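PDB 2ESB: dual specificity protein phosphatase 18 from Homo sapiens, which removes phosphate from phosphotyrosine and, less readily, phosphothreonine in synthetic MAP kinase peptides, as a dual-specificity member of the protein-tyrosine phosphatase family. Local coordinates for residues S21-S26 with T132-C137; M48-S53 with T100-A105; D81-I86 with A112-A117; M125-A130 with N162-V167. All blocks are in the same frame, centred on the assembly; numbering follows the deposited sequence.

Contact 1 of 4, residues S21-S26 with T132-C137. With ACT (acetate ion), chain B.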
loop_
_atom_site.group_PDB
_atom_site.type_symbol
_atom_site.label_atom_id
_atom_site.label_comp_id
_atom_site.label_asym_id
_atom_site.label_seq_id
_atom_site.Cartn_x
_atom_site.Cartn_y
_atom_site.Cartn_z
ATOM N N SER A 21 10.615 -2.301 -3.238
ATOM C CA SER A 21 10.054 -2.000 -4.547
ATOM C C SER A 21 9.711 -0.512 -4.569
ATOM O O SER A 21 8.816 -0.059 -3.855
ATOM C CB SER A 21 8.795 -2.829 -4.794
ATOM O OG SER A 21 9.064 -4.221 -4.673
ATOM N N GLN A 22 10.420 0.260 -5.384
ATOM C CA GLN A 22 10.139 1.680 -5.444
ATOM C C GLN A 22 8.883 1.951 -6.271
ATOM O O GLN A 22 8.756 1.471 -7.396
ATOM C CB GLN A 22 11.333 2.447 -6.020
ATOM C CG GLN A 22 11.085 3.956 -6.021
ATOM C CD GLN A 22 12.350 4.780 -6.225
ATOM O OE1 GLN A 22 13.312 4.329 -6.828
ATOM N NE2 GLN A 22 12.334 6.005 -5.732
ATOM N N ILE A 23 7.948 2.717 -5.714
ATOM C CA ILE A 23 6.712 3.012 -6.430
ATOM C C ILE A 23 6.734 4.426 -7.001
ATOM O O ILE A 23 6.313 4.644 -8.135
ATOM C CB ILE A 23 5.475 2.853 -5.527
ATOM C CG1 ILE A 23 5.532 1.522 -4.769
ATOM C CG2 ILE A 23 4.205 2.931 -6.374
ATOM C CD1 ILE A 23 5.751 0.291 -5.647
ATOM N N THR A 24 7.210 5.390 -6.216
ATOM C CA THR A 24 7.297 6.772 -6.680
ATOM C C THR A 24 8.625 7.300 -6.176
ATOM O O THR A 24 9.394 6.562 -5.575
ATOM C CB THR A 24 6.186 7.664 -6.099
ATOM O OG1 THR A 24 6.440 7.876 -4.707
ATOM C CG2 THR A 24 4.795 7.006 -6.284
ATOM N N LYS A 25 8.895 8.578 -6.405
ATOM C CA LYS A 25 10.152 9.154 -5.949
ATOM C C LYS A 25 10.276 9.108 -4.429
ATOM O O LYS A 25 11.384 9.130 -3.901
ATOM C CB LYS A 25 10.279 10.603 -6.429
ATOM C CG LYS A 25 9.218 11.552 -5.879
ATOM C CD LYS A 25 9.485 12.961 -6.366
ATOM C CE LYS A 25 8.672 13.995 -5.616
ATOM N NZ LYS A 25 9.105 15.371 -6.008
ATOM N N SER A 26 9.153 9.017 -3.721
ATOM C CA SER A 26 9.210 8.999 -2.256
ATOM C C SER A 26 8.429 7.872 -1.582
ATOM O O SER A 26 8.167 7.925 -0.372
ATOM C CB SER A 26 8.695 10.324 -1.702
ATOM O OG SER A 26 7.291 10.411 -1.864
ATOM N N THR A 132 -2.042 -1.111 -12.346
ATOM C CA THR A 132 -1.112 -1.477 -13.416
ATOM C C THR A 132 0.288 -0.982 -13.072
ATOM O O THR A 132 1.279 -1.707 -13.214
ATOM C CB THR A 132 -1.533 -0.853 -14.762
ATOM O OG1 THR A 132 -2.882 -1.236 -15.057
ATOM C CG2 THR A 132 -0.609 -1.327 -15.895
ATOM N N TRP A 133 0.362 0.260 -12.616
ATOM C CA TRP A 133 1.633 0.864 -12.240
ATOM C C TRP A 133 2.280 0.121 -11.067
ATOM O O TRP A 133 3.446 -0.261 -11.134
ATOM C CB TRP A 133 1.429 2.339 -11.860
ATOM C CG TRP A 133 2.697 3.003 -11.340
ATOM C CD1 TRP A 133 3.123 3.070 -10.033
ATOM C CD2 TRP A 133 3.733 3.598 -12.129
ATOM N NE1 TRP A 133 4.373 3.669 -9.966
ATOM C CE2 TRP A 133 4.766 3.998 -11.240
ATOM C CE3 TRP A 133 3.894 3.830 -13.503
ATOM C CZ2 TRP A 133 5.940 4.614 -11.687
ATOM C CZ3 TRP A 133 5.065 4.446 -13.943
ATOM C CH2 TRP A 133 6.069 4.829 -13.037
ATOM N N THR A 134 1.523 -0.090 -9.997
ATOM C CA THR A 134 2.085 -0.756 -8.823
ATOM C C THR A 134 2.533 -2.176 -9.136
ATOM O O THR A 134 3.616 -2.608 -8.715
ATOM C CB THR A 134 1.079 -0.740 -7.637
ATOM O OG1 THR A 134 0.738 0.621 -7.327
ATOM C CG2 THR A 134 1.698 -1.377 -6.393
ATOM N N LYS A 135 1.708 -2.898 -9.886
ATOM C CA LYS A 135 2.018 -4.273 -10.281
ATOM C C LYS A 135 3.314 -4.296 -11.111
ATOM O O LYS A 135 4.114 -5.236 -11.014
ATOM C CB LYS A 135 0.839 -4.844 -11.083
ATOM C CG LYS A 135 1.096 -6.172 -11.766
ATOM C CD LYS A 135 0.723 -7.335 -10.892
ATOM C CE LYS A 135 0.772 -8.622 -11.695
ATOM N NZ LYS A 135 0.429 -9.790 -10.858
ATOM N N SER A 136 3.521 -3.265 -11.924
ATOM C CA SER A 136 4.741 -3.175 -12.731
ATOM C C SER A 136 5.941 -2.976 -11.809
ATOM O O SER A 136 7.018 -3.502 -12.066
ATOM C CB SER A 136 4.675 -2.003 -13.713
ATOM O OG SER A 136 3.640 -2.197 -14.660
ATOM N N CYS A 137 5.757 -2.220 -10.730
ATOM C CA CYS A 137 6.857 -1.987 -9.796
ATOM C C CYS A 137 7.101 -3.176 -8.884
ATOM O O CYS A 137 8.240 -3.452 -8.512
ATOM C CB CYS A 137 6.584 -0.776 -8.907
ATOM S SG CYS A 137 6.382 0.777 -9.757
HETATM C C ACT B . 7.485 10.733 -9.042
HETATM O O ACT B . 7.380 10.022 -8.016
HETATM O OXT ACT B . 6.861 11.807 -9.202
HETATM C CH3 ACT B . 8.440 10.226 -10.143
HETATM O O HOH W 1 9.917 -5.139 -7.033
#
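Ile23, on the edge strand 21-24, and Cys137, the last residue of helix 127-137, carry most of this contact, with Trp133 one helical turn before the cysteine. Ile23 meets the helix with both branches. Its CG2 methyl, anti to the backbone N, slides alongside the pyrrole part of the indole and lies 3.8 Å from Trp133 CD1, while Ile23 CD1 reaches the helix end, 3.5 Å from Cys137 CB. A beta-branched aliphatic residue suits a place that must fill two directions. The indole adds a polar grip: Trp133 NE1 donates to Ile23 O at 2.8 Å. The carbonyl lies at the ring edge, 4° out of the indole plane, and the N-H arrives on one of its lone pairs, which helps to fix the ring's rotation. Cys137 is small enough to lie against a face of the indole, its SG 3.4 Å from the Trp133 ring plane and offset toward the rim. A water bridges Ser21 OG and Cys137 O, and Ser21 OG also bonds to Arg138. Ile23 and Thr134 pack on Cys115 of helix 110-122 and Ile29 of strand 27-30, so helix 127-137 is held against the rim of the central sheet.

Contact 2 of 4, residues M48-S53 with T100-A105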
loop_
_atom_site.group_PDB
_atom_site.type_symbol
_atom_site.label_atom_id
_atom_site.label_comp_id
_atom_site.label_asym_id
_atom_site.label_seq_id
_atom_site.Cartn_x
_atom_site.Cartn_y
_atom_site.Cartn_z
ATOM N N MET A 48 10.621 7.309 6.842
ATOM C CA MET A 48 9.348 6.952 7.450
ATOM C C MET A 48 8.989 5.509 7.100
ATOM O O MET A 48 9.018 5.122 5.933
ATOM C CB MET A 48 8.238 7.877 6.927
ATOM C CG MET A 48 6.865 7.622 7.560
ATOM S SD MET A 48 6.803 8.195 9.278
ATOM C CE MET A 48 5.759 6.950 10.025
ATOM N N VAL A 49 8.658 4.720 8.117
ATOM C CA VAL A 49 8.270 3.330 7.918
ATOM C C VAL A 49 6.851 3.128 8.444
ATOM O O VAL A 49 6.565 3.379 9.620
ATOM C CB VAL A 49 9.221 2.359 8.657
ATOM C CG1 VAL A 49 8.691 0.931 8.541
ATOM C CG2 VAL A 49 10.637 2.443 8.056
ATOM N N ILE A 50 5.961 2.686 7.564
ATOM C CA ILE A 50 4.573 2.445 7.935
ATOM C C ILE A 50 4.303 0.948 7.845
ATOM O O ILE A 50 4.251 0.370 6.764
ATOM C CB ILE A 50 3.599 3.196 7.008
ATOM C CG1 ILE A 50 3.900 4.702 7.049
ATOM C CG2 ILE A 50 2.170 2.943 7.468
ATOM C CD1 ILE A 50 2.940 5.577 6.217
ATOM N N ASN A 51 4.146 0.333 9.008
ATOM C CA ASN A 51 3.925 -1.096 9.146
ATOM C C ASN A 51 2.426 -1.358 9.133
ATOM O O ASN A 51 1.718 -1.074 10.100
ATOM C CB ASN A 51 4.592 -1.544 10.461
ATOM C CG ASN A 51 4.364 -3.012 10.800
ATOM O OD1 ASN A 51 3.540 -3.703 10.202
ATOM N ND2 ASN A 51 5.092 -3.482 11.800
ATOM N N VAL A 52 1.939 -1.896 8.018
ATOM C CA VAL A 52 0.522 -2.180 7.884
ATOM C C VAL A 52 0.236 -3.633 8.270
ATOM O O VAL A 52 -0.068 -4.473 7.425
ATOM C CB VAL A 52 0.034 -1.910 6.431
ATOM C CG1 VAL A 52 -1.476 -1.809 6.408
ATOM C CG2 VAL A 52 0.657 -0.623 5.897
ATOM N N SER A 53 0.353 -3.932 9.555
ATOM C CA SER A 53 0.098 -5.292 10.031
ATOM C C SER A 53 -0.111 -5.287 11.534
ATOM O O SER A 53 0.265 -4.346 12.228
ATOM C CB SER A 53 1.289 -6.202 9.746
ATOM O OG SER A 53 2.280 -6.003 10.745
ATOM N N THR A 100 8.988 7.364 2.202
ATOM C CA THR A 100 8.225 6.418 2.993
ATOM C C THR A 100 8.272 4.983 2.489
ATOM O O THR A 100 8.195 4.737 1.284
ATOM C CB THR A 100 6.736 6.850 3.034
ATOM O OG1 THR A 100 6.634 8.190 3.542
ATOM C CG2 THR A 100 5.920 5.916 3.909
ATOM N N LEU A 101 8.409 4.043 3.428
ATOM C CA LEU A 101 8.354 2.622 3.119
ATOM C C LEU A 101 7.069 2.097 3.739
ATOM O O LEU A 101 6.853 2.211 4.959
ATOM C CB LEU A 101 9.528 1.818 3.719
ATOM C CG LEU A 101 9.331 0.284 3.684
ATOM C CD1 LEU A 101 9.302 -0.232 2.227
ATOM C CD2 LEU A 101 10.454 -0.414 4.456
ATOM N N LEU A 102 6.200 1.562 2.895
ATOM C CA LEU A 102 4.971 0.937 3.353
ATOM C C LEU A 102 5.303 -0.550 3.312
ATOM O O LEU A 102 5.783 -1.020 2.291
ATOM C CB LEU A 102 3.829 1.159 2.360
ATOM C CG LEU A 102 2.904 2.358 2.478
ATOM C CD1 LEU A 102 1.992 2.392 1.246
ATOM C CD2 LEU A 102 2.096 2.245 3.781
ATOM N N HIS A 103 5.053 -1.287 4.393
ATOM C CA HIS A 103 5.297 -2.727 4.380
ATOM C C HIS A 103 4.269 -3.454 5.240
ATOM O O HIS A 103 3.582 -2.856 6.068
ATOM C CB HIS A 103 6.704 -3.062 4.896
ATOM C CG HIS A 103 6.824 -3.058 6.392
ATOM N ND1 HIS A 103 6.561 -4.171 7.165
ATOM C CD2 HIS A 103 7.198 -2.080 7.257
ATOM C CE1 HIS A 103 6.775 -3.881 8.437
ATOM N NE2 HIS A 103 7.162 -2.621 8.521
ATOM N N CYS A 104 4.144 -4.749 5.007
ATOM C CA CYS A 104 3.262 -5.576 5.808
ATOM C C CYS A 104 4.091 -6.847 6.022
ATOM O O CYS A 104 5.313 -6.744 6.200
ATOM C CB CYS A 104 1.911 -5.815 5.101
ATOM S SG CYS A 104 1.943 -6.320 3.361
ATOM N N ALA A 105 3.486 -8.027 6.033
ATOM C CA ALA A 105 4.300 -9.222 6.241
ATOM C C ALA A 105 4.974 -9.653 4.941
ATOM O O ALA A 105 6.187 -9.872 4.904
ATOM C CB ALA A 105 3.446 -10.368 6.813
#
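Parallel strands 48-51 and 100-103 of the central sheet satisfy each other's backbones in the staggered pattern. Leu101 N donates to Met48 O, Ile50 N to Leu101 O at 2.8 Å, His103 N to Ile50 O, and Val52 N to His103 O at 2.7 Å; all four are nearly straight, the second 177° at the hydrogen. The last joins Val52, just past strand 48-51, to the end of strand 100-103, next to Cys104, the predicted phosphocysteine nucleophile at the start of the phosphate-binding loop. His103 suits this place because each ring nitrogen has a partner: ND1 donates to Cys104 O at 3.0 Å, on a lone pair and near the ring plane, and NE2 pairs with Asn58 ND2. This would leave ND1 protonated and NE2 as acceptor, and probably helps to position the loop. Asn51 CA lies over one face of the imidazole, while Val49 CG1 meets its edge, 3.6 Å from His103 CD2. Asn51 OD1 accepts from Ser53 OG at 2.7 Å, and its ND2 serves Val56 O and Asn58 OD1; Ser53 OG also bonds to Val56 N. On the sheet face of Met48, Ile50, Thr100 and Leu102 the packing is largely apolar: Leu102 CD2 lies 3.7 Å from Ile50 CB. Helix 83-95 packs on Met48, Ile50 and Thr100 and helix 110-122 touches Val52, while within the sheet strand 65-68 flanks strand 48-51.

Contact 3 of 4, residues D81-I86 with A112-A117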
loop_
_atom_site.group_PDB
_atom_site.type_symbol
_atom_site.label_atom_id
_atom_site.label_comp_id
_atom_site.label_asym_id
_atom_site.label_seq_id
_atom_site.Cartn_x
_atom_site.Cartn_y
_atom_site.Cartn_z
ATOM N N ASP A 81 -10.468 2.631 6.612
ATOM C CA ASP A 81 -10.445 3.750 7.568
ATOM C C ASP A 81 -9.104 4.472 7.561
ATOM O O ASP A 81 -8.985 5.600 8.044
ATOM C CB ASP A 81 -10.756 3.279 8.987
ATOM C CG ASP A 81 -12.137 2.668 9.105
ATOM O OD1 ASP A 81 -13.012 3.010 8.284
ATOM O OD2 ASP A 81 -12.347 1.853 10.023
ATOM N N PHE A 82 -8.088 3.834 6.994
ATOM C CA PHE A 82 -6.776 4.455 6.943
ATOM C C PHE A 82 -6.385 5.010 5.574
ATOM O O PHE A 82 -5.334 5.628 5.451
ATOM C CB PHE A 82 -5.703 3.468 7.417
ATOM C CG PHE A 82 -5.854 3.065 8.850
ATOM C CD1 PHE A 82 -6.655 1.987 9.200
ATOM C CD2 PHE A 82 -5.211 3.780 9.856
ATOM C CE1 PHE A 82 -6.816 1.625 10.538
ATOM C CE2 PHE A 82 -5.364 3.427 11.199
ATOM C CZ PHE A 82 -6.169 2.347 11.538
ATOM N N PHE A 83 -7.218 4.800 4.558
ATOM C CA PHE A 83 -6.912 5.282 3.206
ATOM C C PHE A 83 -6.512 6.761 3.151
ATOM O O PHE A 83 -5.437 7.098 2.670
ATOM C CB PHE A 83 -8.108 5.064 2.262
ATOM C CG PHE A 83 -8.321 3.628 1.839
ATOM C CD1 PHE A 83 -9.459 3.274 1.112
ATOM C CD2 PHE A 83 -7.394 2.637 2.151
ATOM C CE1 PHE A 83 -9.676 1.951 0.699
ATOM C CE2 PHE A 83 -7.601 1.305 1.741
ATOM C CZ PHE A 83 -8.748 0.969 1.014
ATOM N N ASP A 84 -7.384 7.641 3.632
ATOM C CA ASP A 84 -7.107 9.079 3.604
ATOM C C ASP A 84 -6.017 9.535 4.554
ATOM O O ASP A 84 -5.123 10.289 4.169
ATOM C CB ASP A 84 -8.380 9.874 3.904
ATOM C CG ASP A 84 -9.208 10.109 2.673
ATOM O OD1 ASP A 84 -10.429 9.854 2.717
ATOM O OD2 ASP A 84 -8.631 10.555 1.660
ATOM N N PRO A 85 -6.082 9.103 5.818
ATOM C CA PRO A 85 -5.046 9.530 6.751
ATOM C C PRO A 85 -3.634 9.069 6.392
ATOM O O PRO A 85 -2.682 9.834 6.544
ATOM C CB PRO A 85 -5.545 8.999 8.093
ATOM C CG PRO A 85 -6.431 7.847 7.712
ATOM C CD PRO A 85 -7.150 8.364 6.514
ATOM N N ILE A 86 -3.485 7.842 5.904
ATOM C CA ILE A 86 -2.158 7.376 5.532
ATOM C C ILE A 86 -1.700 8.012 4.216
ATOM O O ILE A 86 -0.518 8.310 4.053
ATOM C CB ILE A 86 -2.101 5.848 5.416
ATOM C CG1 ILE A 86 -2.306 5.222 6.800
ATOM C CG2 ILE A 86 -0.751 5.424 4.832
ATOM C CD1 ILE A 86 -1.254 5.615 7.820
ATOM N N ALA A 112 0.080 -3.027 -0.123
ATOM C CA ALA A 112 -0.262 -2.740 -1.513
ATOM C C ALA A 112 -1.564 -1.952 -1.626
ATOM O O ALA A 112 -1.669 -1.027 -2.430
ATOM C CB ALA A 112 -0.361 -4.038 -2.314
ATOM N N ALA A 113 -2.551 -2.309 -0.815
ATOM C CA ALA A 113 -3.839 -1.620 -0.845
ATOM C C ALA A 113 -3.699 -0.155 -0.450
ATOM O O ALA A 113 -4.322 0.723 -1.061
ATOM C CB ALA A 113 -4.835 -2.320 0.083
ATOM N N LEU A 114 -2.889 0.126 0.570
ATOM C CA LEU A 114 -2.711 1.520 0.982
ATOM C C LEU A 114 -1.979 2.299 -0.106
ATOM O O LEU A 114 -2.246 3.484 -0.326
ATOM C CB LEU A 114 -1.950 1.614 2.310
ATOM C CG LEU A 114 -2.752 1.149 3.534
ATOM C CD1 LEU A 114 -2.062 1.594 4.799
ATOM C CD2 LEU A 114 -4.150 1.751 3.501
ATOM N N CYS A 115 -1.058 1.625 -0.789
ATOM C CA CYS A 115 -0.318 2.256 -1.870
ATOM C C CYS A 115 -1.289 2.654 -2.989
ATOM O O CYS A 115 -1.211 3.765 -3.513
ATOM C CB CYS A 115 0.748 1.306 -2.414
ATOM S SG CYS A 115 1.616 1.967 -3.884
ATOM N N LEU A 116 -2.207 1.751 -3.348
ATOM C CA LEU A 116 -3.179 2.052 -4.398
ATOM C C LEU A 116 -4.032 3.259 -4.016
ATOM O O LEU A 116 -4.292 4.127 -4.849
ATOM C CB LEU A 116 -4.091 0.846 -4.676
ATOM C CG LEU A 116 -3.402 -0.431 -5.168
ATOM C CD1 LEU A 116 -4.452 -1.500 -5.453
ATOM C CD2 LEU A 116 -2.580 -0.135 -6.429
ATOM N N ALA A 117 -4.453 3.323 -2.754
ATOM C CA ALA A 117 -5.271 4.439 -2.303
ATOM C C ALA A 117 -4.487 5.735 -2.434
ATOM O O ALA A 117 -5.017 6.757 -2.888
ATOM C CB ALA A 117 -5.715 4.230 -0.835
HETATM O O HOH W 2 -3.181 5.142 1.939
#
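In the alpha/beta core of the phosphatase domain, the first turn of helix 83-95 rests on helix 110-122, the helix that follows the loop of the predicted nucleophile Cys104. Phe83 and Leu114 bring the largest surfaces. Leu114 CD2 comes to the edge of the Phe83 ring, in its plane, 3.6 Å from Phe83 CD2, whereas the methyl of Ala117 lies over a face of the same ring, 4.1 Å from its centroid, as a CH-pi contact. With CG anti to the carbonyl carbon (chi1 -74°), the phenyl reaches across to the second helix. An alanine suits position 117 because its single methyl lets the ring settle close to the helix backbone; the CA atoms of Phe83 and Ala117 are 5.8 Å apart. The other branch of Leu114 turns to the next turn of helix 83-95, where CD1 lies 4.0 Å from Ile86 CG2, so one leucine fits against both Phe83 and Ile86. A single water supplements this apolar contact, donating to Phe83 O at 3.1 Å and to Leu114 O at 3.0 Å. Phe83 also packs on Gln150, Leu151 and Tyr154 of helix 145-159, Leu114 touches Val52 and Leu79, and Cys115 turns to Leu27 and Ile29 of strand 27-30.

Contact 4 of 4, residues M125-A130 with N162-V167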
loop_
_atom_site.group_PDB
_atom_site.type_symbol
_atom_site.label_atom_id
_atom_site.label_comp_id
_atom_site.label_asym_id
_atom_site.label_seq_id
_atom_site.Cartn_x
_atom_site.Cartn_y
_atom_site.Cartn_z
ATOM N N MET A 125 -4.594 9.039 -10.390
ATOM C CA MET A 125 -4.674 7.811 -11.170
ATOM C C MET A 125 -5.952 7.043 -10.879
ATOM O O MET A 125 -6.435 7.032 -9.751
ATOM C CB MET A 125 -3.475 6.906 -10.871
ATOM C CG MET A 125 -2.144 7.454 -11.376
ATOM S SD MET A 125 -0.726 6.484 -10.817
ATOM C CE MET A 125 -0.546 5.349 -12.146
ATOM N N SER A 126 -6.512 6.419 -11.909
ATOM C CA SER A 126 -7.709 5.609 -11.722
ATOM C C SER A 126 -7.229 4.386 -10.940
ATOM O O SER A 126 -6.024 4.108 -10.914
ATOM C CB SER A 126 -8.253 5.157 -13.073
ATOM O OG SER A 126 -7.290 4.355 -13.725
ATOM N N LEU A 127 -8.149 3.662 -10.302
ATOM C CA LEU A 127 -7.766 2.471 -9.556
ATOM C C LEU A 127 -7.061 1.516 -10.512
ATOM O O LEU A 127 -6.043 0.910 -10.172
ATOM C CB LEU A 127 -8.997 1.785 -8.934
ATOM C CG LEU A 127 -8.738 0.501 -8.120
ATOM C CD1 LEU A 127 -7.667 0.763 -7.041
ATOM C CD2 LEU A 127 -10.048 0.018 -7.464
ATOM N N LEU A 128 -7.593 1.389 -11.722
ATOM C CA LEU A 128 -6.984 0.501 -12.712
ATOM C C LEU A 128 -5.541 0.915 -13.030
ATOM O O LEU A 128 -4.630 0.072 -13.039
ATOM C CB LEU A 128 -7.810 0.500 -14.007
ATOM C CG LEU A 128 -7.273 -0.339 -15.178
ATOM C CD1 LEU A 128 -7.183 -1.797 -14.770
ATOM C CD2 LEU A 128 -8.185 -0.191 -16.393
ATOM N N ASP A 129 -5.329 2.202 -13.293
ATOM C CA ASP A 129 -3.979 2.671 -13.624
ATOM C C ASP A 129 -3.047 2.584 -12.422
ATOM O O ASP A 129 -1.862 2.281 -12.565
ATOM C CB ASP A 129 -4.003 4.106 -14.174
ATOM C CG ASP A 129 -4.592 4.187 -15.587
ATOM O OD1 ASP A 129 -4.714 3.138 -16.255
ATOM O OD2 ASP A 129 -4.927 5.305 -16.037
ATOM N N ALA A 130 -3.576 2.840 -11.234
ATOM C CA ALA A 130 -2.752 2.736 -10.036
ATOM C C ALA A 130 -2.314 1.280 -9.875
ATOM O O ALA A 130 -1.177 1.000 -9.488
ATOM C CB ALA A 130 -3.550 3.193 -8.814
ATOM N N ASN A 162 -15.965 4.311 -11.534
ATOM C CA ASN A 162 -15.083 3.174 -11.275
ATOM C C ASN A 162 -14.431 2.632 -12.540
ATOM O O ASN A 162 -15.015 2.676 -13.619
ATOM C CB ASN A 162 -15.854 2.038 -10.595
ATOM C CG ASN A 162 -16.109 2.300 -9.137
ATOM O OD1 ASN A 162 -17.242 2.194 -8.669
ATOM N ND2 ASN A 162 -15.053 2.639 -8.399
ATOM N N THR A 163 -13.219 2.107 -12.392
ATOM C CA THR A 163 -12.479 1.541 -13.509
ATOM C C THR A 163 -12.166 0.074 -13.244
ATOM O O THR A 163 -11.609 -0.617 -14.093
ATOM C CB THR A 163 -11.174 2.308 -13.757
ATOM O OG1 THR A 163 -10.412 2.356 -12.543
ATOM C CG2 THR A 163 -11.481 3.726 -14.233
ATOM N N VAL A 164 -12.512 -0.380 -12.044
ATOM C CA VAL A 164 -12.332 -1.774 -11.639
ATOM C C VAL A 164 -13.669 -2.179 -10.992
ATOM O O VAL A 164 -14.269 -1.390 -10.260
ATOM C CB VAL A 164 -11.183 -1.927 -10.613
ATOM C CG1 VAL A 164 -11.045 -3.380 -10.194
ATOM C CG2 VAL A 164 -9.866 -1.429 -11.223
ATOM N N HIS A 165 -14.140 -3.389 -11.275
ATOM C CA HIS A 165 -15.414 -3.859 -10.726
ATOM C C HIS A 165 -15.292 -5.295 -10.234
ATOM O O HIS A 165 -14.618 -6.106 -10.867
ATOM C CB HIS A 165 -16.509 -3.820 -11.800
ATOM C CG HIS A 165 -16.492 -2.580 -12.640
ATOM N ND1 HIS A 165 -15.521 -2.334 -13.585
ATOM C CD2 HIS A 165 -17.310 -1.500 -12.651
ATOM C CE1 HIS A 165 -15.740 -1.156 -14.142
ATOM N NE2 HIS A 165 -16.821 -0.630 -13.593
ATOM N N MET A 166 -15.947 -5.601 -9.112
ATOM C CA MET A 166 -15.927 -6.954 -8.561
ATOM C C MET A 166 -16.870 -7.840 -9.396
ATOM O O MET A 166 -17.975 -7.421 -9.744
ATOM C CB MET A 166 -16.402 -6.940 -7.103
ATOM C CG MET A 166 -15.542 -6.087 -6.160
ATOM S SD MET A 166 -13.805 -6.586 -6.214
ATOM C CE MET A 166 -13.862 -8.144 -5.294
ATOM N N VAL A 167 -16.429 -9.051 -9.719
ATOM C CA VAL A 167 -17.243 -9.982 -10.496
ATOM C C VAL A 167 -17.214 -11.360 -9.838
ATOM O O VAL A 167 -16.300 -11.666 -9.059
ATOM C CB VAL A 167 -16.729 -10.116 -11.957
ATOM C CG1 VAL A 167 -16.786 -8.768 -12.661
ATOM C CG2 VAL A 167 -15.312 -10.662 -11.968
#
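Ser126 is the N-cap of helix 127-137, and the segment 162-167, which follows helix 145-159 and leads into the small hairpin of strands 166-167 and 174-175, lies against this helix start. The serine hydroxyl, placed between its own backbone N and carbonyl carbon (chi1 62°), folds back to accept from Asp129 N at 2.9 Å. A short hydroxyl side chain suits the position, since it can replace the carbonyl that a preceding turn would have offered. Thr163 points its CB at the same helix start. Its OG1 also occupies the crowded position between backbone N and carbonyl carbon (chi1 54°), which aims the oxygen at the first turn, 3.5 Å from Leu128 CB, while CG2, anti to the carbonyl carbon, lies 3.7 Å from Ser126 CB. Threonine thus offers a polar and an apolar branch together. OG1 is also hydrogen-bonded to OE1 of Glu155, on helix 145-159, which accepts from Leu127 N as well; a carboxylate here would be expected to interact favourably with the positive end of the helix dipole. Next to this polar cluster, Val164 and Leu127 cross at about a right angle. The valine CG2, anti to its carbonyl carbon, points into the first turn and meets Leu127 CG at 3.8 Å; short branches suit this close approach. Val164 is backed by Pro175, Asp176 and Ile177, and Leu127 by Ile152 and Met120. A hydrogen bond joins the segments directly, from Leu128 N to Thr163 OG1, 3.1 Å long with 161° at the hydrogen.

The four contacts spread out from the central sheet. Contacts 1 and 2 both reach it, at edge strand 21-24 and at the inner strands 48-51 and 100-103, and they meet where Ser26 O lies 2.8 Å from Thr100 N, a probable hydrogen bond. Contact 3, its centre about 11 Å from that of contact 2, packs helices 83-95 and 110-122 beside the sheet. Along the chain contacts 2 and 3 interlock, and both nest within the span closed by contact 1. Contact 4, which comes after contact 3 in the chain and touches it where Leu116 packs on Ala130 and Leu127, shares helix 127-137 with contact 1, joining its start to the segment that follows helix 145-159.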